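Local coordinates for protein PlyP35 (Listeria phage P35, PDB 6S3Y) that probably binds the Listeria cell wall through the C-terminal binding domain of a phage endolysin, directing the attached lytic enzyme to its target, at residues A[8-13]-A[100-105]; A[31-36]-A[81-86]; A[43-48]-A[61-66]. One frame throughout, in Å; residues are numbered along the deposited sequence.

Interaction 1. Residues A[8-13]-A[100-105]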
loop_
_atom_site.group_PDB
_atom_site.type_symbol
_atom_site.label_atom_id
_atom_site.label_comp_id
_atom_site.label_asym_id
_atom_site.label_seq_id
_atom_site.Cartn_x
_atom_site.Cartn_y
_atom_site.Cartn_z
ATOM N N ILE A 8 -8.403 13.755 -2.897
ATOM C CA ILE A 8 -7.220 12.926 -2.552
ATOM C C ILE A 8 -6.546 12.477 -3.839
ATOM O O ILE A 8 -7.215 12.374 -4.884
ATOM C CB ILE A 8 -7.597 11.731 -1.659
ATOM C CG1 ILE A 8 -8.389 10.665 -2.422
ATOM C CG2 ILE A 8 -8.314 12.201 -0.415
ATOM C CD1 ILE A 8 -8.602 9.383 -1.584
ATOM N N VAL A 9 -5.259 12.190 -3.732
ATOM C CA VAL A 9 -4.478 11.550 -4.816
ATOM C C VAL A 9 -3.712 10.378 -4.202
ATOM O O VAL A 9 -3.037 10.553 -3.164
ATOM C CB VAL A 9 -3.580 12.568 -5.553
ATOM C CG1 VAL A 9 -2.810 13.421 -4.594
ATOM C CG2 VAL A 9 -2.646 11.897 -6.550
ATOM N N ILE A 10 -3.862 9.209 -4.814
ATOM C CA ILE A 10 -3.194 7.972 -4.341
ATOM C C ILE A 10 -1.683 8.174 -4.570
ATOM O O ILE A 10 -1.290 8.654 -5.660
ATOM C CB ILE A 10 -3.788 6.727 -5.019
ATOM C CG1 ILE A 10 -4.998 6.194 -4.240
ATOM C CG2 ILE A 10 -2.738 5.622 -5.177
ATOM C CD1 ILE A 10 -6.060 7.218 -3.951
ATOM N N LYS A 11 -0.876 7.834 -3.572
ATOM C CA LYS A 11 0.591 8.102 -3.590
ATOM C C LYS A 11 1.272 7.329 -4.721
ATOM O O LYS A 11 0.748 6.277 -5.171
ATOM C CB LYS A 11 1.244 7.759 -2.255
ATOM C CG LYS A 11 0.831 8.654 -1.101
ATOM C CD LYS A 11 1.470 8.191 0.218
ATOM C CE LYS A 11 1.204 9.167 1.333
ATOM N NZ LYS A 11 1.626 8.641 2.640
ATOM N N ASP A 12 2.453 7.809 -5.098
ATOM C CA ASP A 12 3.312 7.216 -6.152
ATOM C C ASP A 12 4.267 6.198 -5.521
ATOM O O ASP A 12 5.439 6.098 -5.997
ATOM C CB ASP A 12 4.096 8.344 -6.851
ATOM C CG ASP A 12 4.721 7.897 -8.165
ATOM O OD1 ASP A 12 4.042 7.162 -8.923
ATOM O OD2 ASP A 12 5.883 8.246 -8.365
ATOM N N VAL A 13 3.804 5.433 -4.519
ATOM C CA VAL A 13 4.690 4.532 -3.704
ATOM C C VAL A 13 4.098 3.120 -3.589
ATOM O O VAL A 13 2.848 2.938 -3.774
ATOM C CB VAL A 13 4.942 5.119 -2.307
ATOM C CG1 VAL A 13 5.503 6.540 -2.392
ATOM C CG2 VAL A 13 3.678 5.080 -1.438
ATOM N N ILE A 100 -10.294 -3.175 -4.461
ATOM C CA ILE A 100 -9.981 -2.559 -5.785
ATOM C C ILE A 100 -8.537 -2.052 -5.735
ATOM O O ILE A 100 -8.193 -1.336 -4.788
ATOM C CB ILE A 100 -10.984 -1.440 -6.099
ATOM C CG1 ILE A 100 -12.439 -1.964 -6.086
ATOM C CG2 ILE A 100 -10.628 -0.766 -7.407
ATOM C CD1 ILE A 100 -13.488 -0.856 -6.127
ATOM N N ASN A 101 -7.757 -2.426 -6.746
ATOM C CA ASN A 101 -6.403 -1.894 -7.025
ATOM C C ASN A 101 -6.579 -0.452 -7.521
ATOM O O ASN A 101 -7.179 -0.285 -8.594
ATOM C CB ASN A 101 -5.666 -2.794 -8.022
ATOM C CG ASN A 101 -4.257 -2.310 -8.308
ATOM O OD1 ASN A 101 -4.062 -1.122 -8.534
ATOM N ND2 ASN A 101 -3.268 -3.204 -8.307
ATOM N N LEU A 102 -6.145 0.548 -6.750
ATOM C CA LEU A 102 -6.151 1.962 -7.180
ATOM C C LEU A 102 -4.780 2.316 -7.787
ATOM O O LEU A 102 -3.753 2.223 -7.079
ATOM C CB LEU A 102 -6.489 2.845 -5.987
ATOM C CG LEU A 102 -7.844 2.566 -5.340
ATOM C CD1 LEU A 102 -8.070 3.442 -4.106
ATOM C CD2 LEU A 102 -8.966 2.809 -6.328
ATOM N N LYS A 103 -4.772 2.740 -9.046
ATOM C CA LYS A 103 -3.541 3.108 -9.797
ATOM C C LYS A 103 -2.824 4.230 -9.064
ATOM O O LYS A 103 -3.503 5.098 -8.450
ATOM C CB LYS A 103 -3.885 3.492 -11.248
ATOM C CG LYS A 103 -3.093 2.779 -12.309
ATOM C CD LYS A 103 -3.176 3.428 -13.701
ATOM C CE LYS A 103 -2.438 2.565 -14.697
ATOM N NZ LYS A 103 -0.966 2.569 -14.484
ATOM N N ARG A 104 -1.488 4.222 -9.084
ATOM C CA ARG A 104 -0.717 5.387 -8.570
ATOM C C ARG A 104 -1.291 6.650 -9.221
ATOM O O ARG A 104 -1.547 6.602 -10.404
ATOM C CB ARG A 104 0.779 5.226 -8.843
ATOM C CG ARG A 104 1.126 5.060 -10.312
ATOM C CD ARG A 104 2.566 4.550 -10.388
ATOM N NE ARG A 104 3.323 5.283 -11.422
ATOM C CZ ARG A 104 3.558 4.829 -12.609
ATOM N NH1 ARG A 104 3.190 3.596 -12.945
ATOM N NH2 ARG A 104 4.229 5.578 -13.454
ATOM N N GLY A 105 -1.492 7.706 -8.449
ATOM C CA GLY A 105 -2.017 8.991 -8.949
ATOM C C GLY A 105 -3.529 9.008 -9.117
ATOM O O GLY A 105 -4.043 10.049 -9.522
#
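The two flat groups that meet are the carboxylate of Asp12 and the guanidinium of Arg104. OD1 of Asp12 lies at the edge of the guanidinium, near its plane. The two planes are tilted against each other, and the side chains run side by side in the same direction. OD1 of Asp12 is 3.2 Å from NE of Arg104. This is a salt bridge, but its hydrogen bond is weak, with an N-H...O angle of 128°. CG of Asp12 is anti to the backbone N (chi1 -165°), which carries CG to the side where Arg104 lies. CD of Arg104 also touches OD1 of Asp12, at 3.3 Å.

The contact lies in an all-beta protein whose two halves match cell wall binding domains of the SH3 clan. Strand 6-17 belongs to the first of these domains and strand 99-103 to the second. The touching parts run at 87° to each other, and no beta pairing forms between them.

Ile10 is the apolar centre. Its CG2 rests on the backbone where strand 99-103 gives way to loop, 3.4 Å from O of Lys103, and also reaches CA of Arg104. The Ile10 and Leu102 side chains cross at about a right angle, with CG1 of Ile10 4.1 Å from CB of Leu102. Both side chains are buried, and both also touch Ile131 of strand 128-132. Ala86 of strand 78-89 packs on Ile10 as well.

Val9 touches at the margin, with CG2 3.8 Å from O of Gly105. Lys11 points its CB away, and its NZ bonds to O of Tyr134 and OE1 of Gln30. One backbone bond joins the segments: N of Gly105 donates to O of Ile10 at 3.0 Å, from above the carbonyl plane.

Interaction 2. Residues A[31-36]-A[81-86]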
loop_
_atom_site.group_PDB
_atom_site.type_symbol
_atom_site.label_atom_id
_atom_site.label_comp_id
_atom_site.label_asym_id
_atom_site.label_seq_id
_atom_site.Cartn_x
_atom_site.Cartn_y
_atom_site.Cartn_z
ATOM N N TRP A 31 8.307 3.314 -0.815
ATOM C CA TRP A 31 9.269 3.313 -1.930
ATOM C C TRP A 31 8.593 3.888 -3.177
ATOM O O TRP A 31 7.586 3.307 -3.641
ATOM C CB TRP A 31 9.778 1.897 -2.205
ATOM C CG TRP A 31 10.853 1.386 -1.290
ATOM C CD1 TRP A 31 11.948 2.043 -0.807
ATOM C CD2 TRP A 31 10.977 0.026 -0.830
ATOM N NE1 TRP A 31 12.718 1.197 -0.055
ATOM C CE2 TRP A 31 12.160 -0.053 -0.073
ATOM C CE3 TRP A 31 10.202 -1.129 -1.003
ATOM C CZ2 TRP A 31 12.581 -1.235 0.523
ATOM C CZ3 TRP A 31 10.626 -2.303 -0.432
ATOM C CH2 TRP A 31 11.799 -2.353 0.315
ATOM N N LYS A 32 9.199 4.926 -3.753
ATOM C CA LYS A 32 8.754 5.528 -5.033
ATOM C C LYS A 32 8.672 4.440 -6.106
ATOM O O LYS A 32 9.557 3.543 -6.144
ATOM C CB LYS A 32 9.728 6.642 -5.434
ATOM C CG LYS A 32 9.219 7.537 -6.551
ATOM C CD LYS A 32 10.152 8.698 -6.842
ATOM C CE LYS A 32 11.568 8.256 -7.170
ATOM N NZ LYS A 32 12.462 9.400 -7.470
ATOM N N HIS A 33 7.668 4.545 -6.981
ATOM C CA HIS A 33 7.535 3.728 -8.216
ATOM C C HIS A 33 8.918 3.586 -8.853
ATOM O O HIS A 33 9.592 4.608 -8.962
ATOM C CB HIS A 33 6.531 4.361 -9.185
ATOM C CG HIS A 33 6.142 3.457 -10.310
ATOM N ND1 HIS A 33 6.515 3.654 -11.627
ATOM C CD2 HIS A 33 5.464 2.290 -10.285
ATOM C CE1 HIS A 33 5.944 2.716 -12.376
ATOM N NE2 HIS A 33 5.336 1.841 -11.571
ATOM N N GLY A 34 9.331 2.381 -9.205
ATOM C CA GLY A 34 10.604 2.132 -9.917
ATOM C C GLY A 34 11.804 1.909 -9.006
ATOM O O GLY A 34 12.845 1.516 -9.531
ATOM N N THR A 35 11.690 2.089 -7.691
ATOM C CA THR A 35 12.811 1.798 -6.758
ATOM C C THR A 35 13.241 0.335 -6.941
ATOM O O THR A 35 12.365 -0.524 -7.070
ATOM C CB THR A 35 12.436 2.050 -5.305
ATOM O OG1 THR A 35 11.976 3.393 -5.206
ATOM C CG2 THR A 35 13.596 1.841 -4.354
ATOM N N LYS A 36 14.549 0.067 -6.959
ATOM C CA LYS A 36 15.095 -1.305 -7.049
ATOM C C LYS A 36 15.474 -1.768 -5.637
ATOM O O LYS A 36 16.109 -0.995 -4.903
ATOM C CB LYS A 36 16.268 -1.369 -8.033
ATOM C CG LYS A 36 15.821 -1.057 -9.459
ATOM C CD LYS A 36 16.865 -1.364 -10.494
ATOM C CE LYS A 36 16.249 -1.240 -11.866
ATOM N NZ LYS A 36 17.195 -1.756 -12.857
ATOM N N THR A 81 11.744 -4.552 -8.727
ATOM C CA THR A 81 11.415 -3.133 -8.950
ATOM C C THR A 81 10.043 -2.849 -8.345
ATOM O O THR A 81 9.136 -3.634 -8.571
ATOM C CB THR A 81 11.456 -2.827 -10.460
ATOM O OG1 THR A 81 12.790 -3.123 -10.871
ATOM C CG2 THR A 81 11.090 -1.384 -10.770
ATOM N N ILE A 82 9.911 -1.785 -7.579
ATOM C CA ILE A 82 8.616 -1.414 -6.950
ATOM C C ILE A 82 7.634 -0.941 -8.020
ATOM O O ILE A 82 7.980 -0.064 -8.859
ATOM C CB ILE A 82 8.824 -0.388 -5.826
ATOM C CG1 ILE A 82 9.760 -0.948 -4.761
ATOM C CG2 ILE A 82 7.498 0.057 -5.237
ATOM C CD1 ILE A 82 9.407 -2.386 -4.329
ATOM N N ASN A 83 6.440 -1.516 -7.978
ATOM C CA ASN A 83 5.235 -1.118 -8.755
ATOM C C ASN A 83 4.254 -0.446 -7.794
ATOM O O ASN A 83 3.574 -1.157 -7.028
ATOM C CB ASN A 83 4.657 -2.343 -9.466
ATOM C CG ASN A 83 3.387 -2.032 -10.213
ATOM O OD1 ASN A 83 3.402 -1.239 -11.134
ATOM N ND2 ASN A 83 2.278 -2.623 -9.814
ATOM N N ALA A 84 4.227 0.867 -7.784
ATOM C CA ALA A 84 3.386 1.681 -6.888
ATOM C C ALA A 84 1.901 1.511 -7.250
ATOM O O ALA A 84 1.560 1.663 -8.402
ATOM C CB ALA A 84 3.829 3.122 -6.910
ATOM N N HIS A 85 1.075 1.261 -6.245
ATOM C CA HIS A 85 -0.419 1.293 -6.326
ATOM C C HIS A 85 -0.955 1.193 -4.907
ATOM O O HIS A 85 -0.173 0.866 -3.985
ATOM C CB HIS A 85 -0.987 0.195 -7.237
ATOM C CG HIS A 85 -1.097 -1.156 -6.609
ATOM N ND1 HIS A 85 -0.215 -2.181 -6.917
ATOM C CD2 HIS A 85 -1.960 -1.668 -5.686
ATOM C CE1 HIS A 85 -0.553 -3.270 -6.251
ATOM N NE2 HIS A 85 -1.602 -2.975 -5.485
ATOM N N ALA A 86 -2.222 1.500 -4.724
ATOM C CA ALA A 86 -2.883 1.393 -3.410
ATOM C C ALA A 86 -4.072 0.445 -3.543
ATOM O O ALA A 86 -4.240 -0.211 -4.616
ATOM C CB ALA A 86 -3.260 2.771 -2.938
#
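Ile82 packs across Trp31 at about a right angle. Its CD1 is 3.6 Å from CE3 of Trp31 and also reaches CZ3, approaching the ring obliquely. CG1 of Ile82 is anti to the carbonyl carbon (chi1 -59°) and lies close to the same CE3. The other branch, CG2, meets O of Trp31 at 3.6 Å. Ile82 is buried, with the chain of 31-36 curling round it. CB of Thr35 adds a looser contact to its CG1.

The curl is a type II beta turn from Lys32 to Thr35, with Gly34 at positive phi. O of Lys32 accepts two bonds, from N and OG1 of Thr35. The hydroxyl bond is 2.6 Å from OG1 of Thr35 to O of Lys32 and uses a lone pair in the carbonyl plane. It helps hold chi1 of Thr35.

Two nearly straight backbone bonds tie the turn to Ile82. N of Gly34 donates to O of Ile82 at 2.8 Å. N of Ile82 donates to O of Thr35, also at 2.8 Å, with an angle of 167° at the hydrogen. Beyond them, Lys36 and Thr81 form an antiparallel non-hydrogen-bonded pair, their side chains lying side by side.

His33 packs on the other end. Its CB is 3.7 Å from CB of Ala84, and N of Ala84 and OD1 of Asn83 lie at the edge of its ring. ND2 of Asn83 bonds to O of Ser65.

The contact ties the first cell wall binding domain to the second. It sits where strand 27-32 passes into strand 36-41, beside strand 78-89. Val37 of strand 36-41 touches both Trp31 and Ile82, Phe16 of strand 6-17 stacks on Trp31, and strand 67-72 meets Thr81 through Lys68 and Thr70.

Interaction 3. Residues A[43-48]-A[61-66]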
loop_
_atom_site.group_PDB
_atom_site.type_symbol
_atom_site.label_atom_id
_atom_site.label_comp_id
_atom_site.label_asym_id
_atom_site.label_seq_id
_atom_site.Cartn_x
_atom_site.Cartn_y
_atom_site.Cartn_z
ATOM N N ASN A 43 5.157 -15.189 1.810
ATOM C CA ASN A 43 4.029 -16.150 1.642
ATOM C C ASN A 43 3.422 -15.918 0.257
ATOM O O ASN A 43 4.080 -15.269 -0.556
ATOM C CB ASN A 43 3.028 -16.076 2.796
ATOM C CG ASN A 43 2.163 -14.840 2.836
ATOM O OD1 ASN A 43 2.277 -13.958 1.979
ATOM N ND2 ASN A 43 1.340 -14.724 3.865
ATOM N N SER A 44 2.238 -16.433 -0.027
ATOM C CA SER A 44 1.640 -16.349 -1.385
ATOM C C SER A 44 1.428 -14.892 -1.797
ATOM O O SER A 44 1.503 -14.628 -2.983
ATOM C CB SER A 44 0.356 -17.124 -1.482
ATOM O OG SER A 44 -0.552 -16.622 -0.533
ATOM N N HIS A 45 1.184 -13.969 -0.870
ATOM C CA HIS A 45 0.756 -12.584 -1.169
ATOM C C HIS A 45 1.811 -11.551 -0.761
ATOM O O HIS A 45 1.591 -10.371 -1.079
ATOM C CB HIS A 45 -0.616 -12.315 -0.538
ATOM C CG HIS A 45 -1.734 -12.951 -1.292
ATOM N ND1 HIS A 45 -1.849 -14.324 -1.424
ATOM C CD2 HIS A 45 -2.790 -12.422 -1.953
ATOM C CE1 HIS A 45 -2.917 -14.609 -2.157
ATOM N NE2 HIS A 45 -3.504 -13.463 -2.494
ATOM N N TRP A 46 2.889 -11.929 -0.096
ATOM C CA TRP A 46 3.823 -10.950 0.514
ATOM C C TRP A 46 5.275 -11.336 0.265
ATOM O O TRP A 46 5.601 -12.535 0.179
ATOM C CB TRP A 46 3.581 -10.784 2.012
ATOM C CG TRP A 46 2.257 -10.175 2.352
ATOM C CD1 TRP A 46 1.059 -10.825 2.436
ATOM C CD2 TRP A 46 1.992 -8.786 2.628
ATOM N NE1 TRP A 46 0.074 -9.931 2.730
ATOM C CE2 TRP A 46 0.611 -8.672 2.860
ATOM C CE3 TRP A 46 2.782 -7.635 2.697
ATOM C CZ2 TRP A 46 0.008 -7.458 3.183
ATOM C CZ3 TRP A 46 2.187 -6.435 3.009
ATOM C CH2 TRP A 46 0.821 -6.352 3.266
ATOM N N TYR A 47 6.111 -10.305 0.183
ATOM C CA TYR A 47 7.584 -10.346 0.204
ATOM C C TYR A 47 8.005 -9.744 1.535
ATOM O O TYR A 47 7.268 -8.924 2.097
ATOM C CB TYR A 47 8.195 -9.575 -0.980
ATOM C CG TYR A 47 8.026 -10.248 -2.311
ATOM C CD1 TYR A 47 8.936 -11.189 -2.749
ATOM C CD2 TYR A 47 6.940 -9.974 -3.127
ATOM C CE1 TYR A 47 8.773 -11.836 -3.968
ATOM C CE2 TYR A 47 6.755 -10.623 -4.338
ATOM C CZ TYR A 47 7.675 -11.554 -4.759
ATOM O OH TYR A 47 7.504 -12.238 -5.930
ATOM N N THR A 48 9.198 -10.104 1.997
ATOM C CA THR A 48 9.845 -9.435 3.135
ATOM C C THR A 48 11.245 -9.013 2.709
ATOM O O THR A 48 11.743 -9.532 1.720
ATOM C CB THR A 48 9.834 -10.328 4.384
ATOM O OG1 THR A 48 10.351 -9.575 5.483
ATOM C CG2 THR A 48 10.638 -11.590 4.209
ATOM N N TYR A 61 7.612 -5.724 4.996
ATOM C CA TYR A 61 6.777 -6.634 4.195
ATOM C C TYR A 61 6.072 -5.804 3.121
ATOM O O TYR A 61 5.496 -4.764 3.453
ATOM C CB TYR A 61 5.756 -7.331 5.104
ATOM C CG TYR A 61 6.384 -8.133 6.213
ATOM C CD1 TYR A 61 6.725 -7.543 7.418
ATOM C CD2 TYR A 61 6.662 -9.472 6.039
ATOM C CE1 TYR A 61 7.345 -8.273 8.435
ATOM C CE2 TYR A 61 7.254 -10.226 7.041
ATOM C CZ TYR A 61 7.605 -9.619 8.242
ATOM O OH TYR A 61 8.216 -10.300 9.249
ATOM N N ILE A 62 6.051 -6.303 1.893
ATOM C CA ILE A 62 5.383 -5.584 0.793
ATOM C C ILE A 62 4.560 -6.571 -0.025
ATOM O O ILE A 62 5.019 -7.695 -0.296
ATOM C CB ILE A 62 6.414 -4.780 -0.041
ATOM C CG1 ILE A 62 5.704 -3.954 -1.113
ATOM C CG2 ILE A 62 7.484 -5.675 -0.628
ATOM C CD1 ILE A 62 6.535 -2.795 -1.638
ATOM N N TYR A 63 3.361 -6.149 -0.402
ATOM C CA TYR A 63 2.370 -7.011 -1.085
ATOM C C TYR A 63 2.865 -7.342 -2.481
ATOM O O TYR A 63 3.520 -6.493 -3.098
ATOM C CB TYR A 63 1.032 -6.286 -1.034
ATOM C CG TYR A 63 -0.153 -7.101 -1.469
ATOM C CD1 TYR A 63 -0.851 -7.880 -0.561
ATOM C CD2 TYR A 63 -0.606 -7.055 -2.774
ATOM C CE1 TYR A 63 -1.992 -8.581 -0.931
ATOM C CE2 TYR A 63 -1.743 -7.743 -3.161
ATOM C CZ TYR A 63 -2.441 -8.502 -2.234
ATOM O OH TYR A 63 -3.536 -9.197 -2.630
ATOM N N HIS A 64 2.583 -8.542 -2.968
ATOM C CA HIS A 64 3.254 -9.157 -4.147
ATOM C C HIS A 64 3.047 -8.294 -5.394
ATOM O O HIS A 64 3.984 -8.215 -6.211
ATOM C CB HIS A 64 2.775 -10.591 -4.355
ATOM C CG HIS A 64 1.412 -10.699 -4.927
ATOM N ND1 HIS A 64 0.245 -10.411 -4.207
ATOM C CD2 HIS A 64 1.028 -11.028 -6.162
ATOM C CE1 HIS A 64 -0.796 -10.585 -4.985
ATOM N NE2 HIS A 64 -0.349 -10.970 -6.182
ATOM N N SER A 65 1.883 -7.649 -5.545
ATOM C CA SER A 65 1.579 -6.859 -6.775
ATOM C C SER A 65 2.341 -5.538 -6.782
ATOM O O SER A 65 2.362 -4.851 -7.782
ATOM C CB SER A 65 0.100 -6.694 -6.952
ATOM O OG SER A 65 -0.470 -5.960 -5.879
HETATM N N MSE A 66 2.995 -5.162 -5.667
HETATM C CA MSE A 66 3.810 -3.955 -5.622
HETATM C C MSE A 66 5.302 -4.233 -5.876
HETATM O O MSE A 66 6.123 -3.317 -5.769
HETATM C CB MSE A 66 3.619 -3.241 -4.292
HETATM C CG MSE A 66 2.191 -2.887 -4.035
HETATM SE SE MSE A 66 1.943 -2.314 -2.224
HETATM C CE MSE A 66 0.019 -1.948 -2.250
#
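Trp46 and Tyr63 make the tight, buried part of this contact. The edge of Tyr63 points at the face of Trp46 with the planes at 89°, a T-shaped pair. CD1 of Tyr63 is 3.8 Å from CE2 of Trp46. CB of Tyr63 sits over the six-membered ring, 4.2 Å from its centroid, in a CH-pi contact. CG of Tyr63 is anti to the backbone N (chi1 -170°), which carries it to the side of O of His45. CE3 of Trp46 lies 3.4 Å from C of Ile62, and Phe22 meets the tryptophan from outside the pair.

These residues belong to the antiparallel beta hairpin of strands 46-53 and 56-63. Tyr47 and Ile62 are its hydrogen-bonded pair here. N of Tyr47 donates to O of Ile62, and N of Ile62 to O of Tyr47, both at 2.9 Å. Their side chains take the sheet face away from Trp46 and Tyr63. Thr48 sets OG1 over one face of the Tyr61 ring and bonds to O of Gly60.

The exposed side is looser. His45 meets Tyr63 and His64 obliquely. O of His45 takes a bond of 2.8 Å from N of His64, and a weak one from ND1 of the same residue. An Asx turn precedes it, where OD1 of Asn43 accepts from N of His45. OG of Ser44 lies 2.8 Å from ND1 of His45 in a hydrogen bond.

Overall arrangement
The contacts nest along the chain, interaction 3 inside interaction 2 and that inside interaction 1. Interactions 1 and 2 have centres about 11 Å apart and touch, with Asp12 probably bonded to His33 and Leu102 to Ala86. Interactions 2 and 3 have centres about 13 Å apart and meet where Asn83 reaches Ser65 and Met66. Interactions 1 and 3 lie on opposite sides of the chain's centre, not touching. All three reach the six-stranded antiparallel sheet that holds strand 78-89, while 8-13 and 31-32 lie in a second sheet. Interactions 1 and 2 join the two cell wall binding domains and interaction 3 stays within the first, so the domains pack against each other.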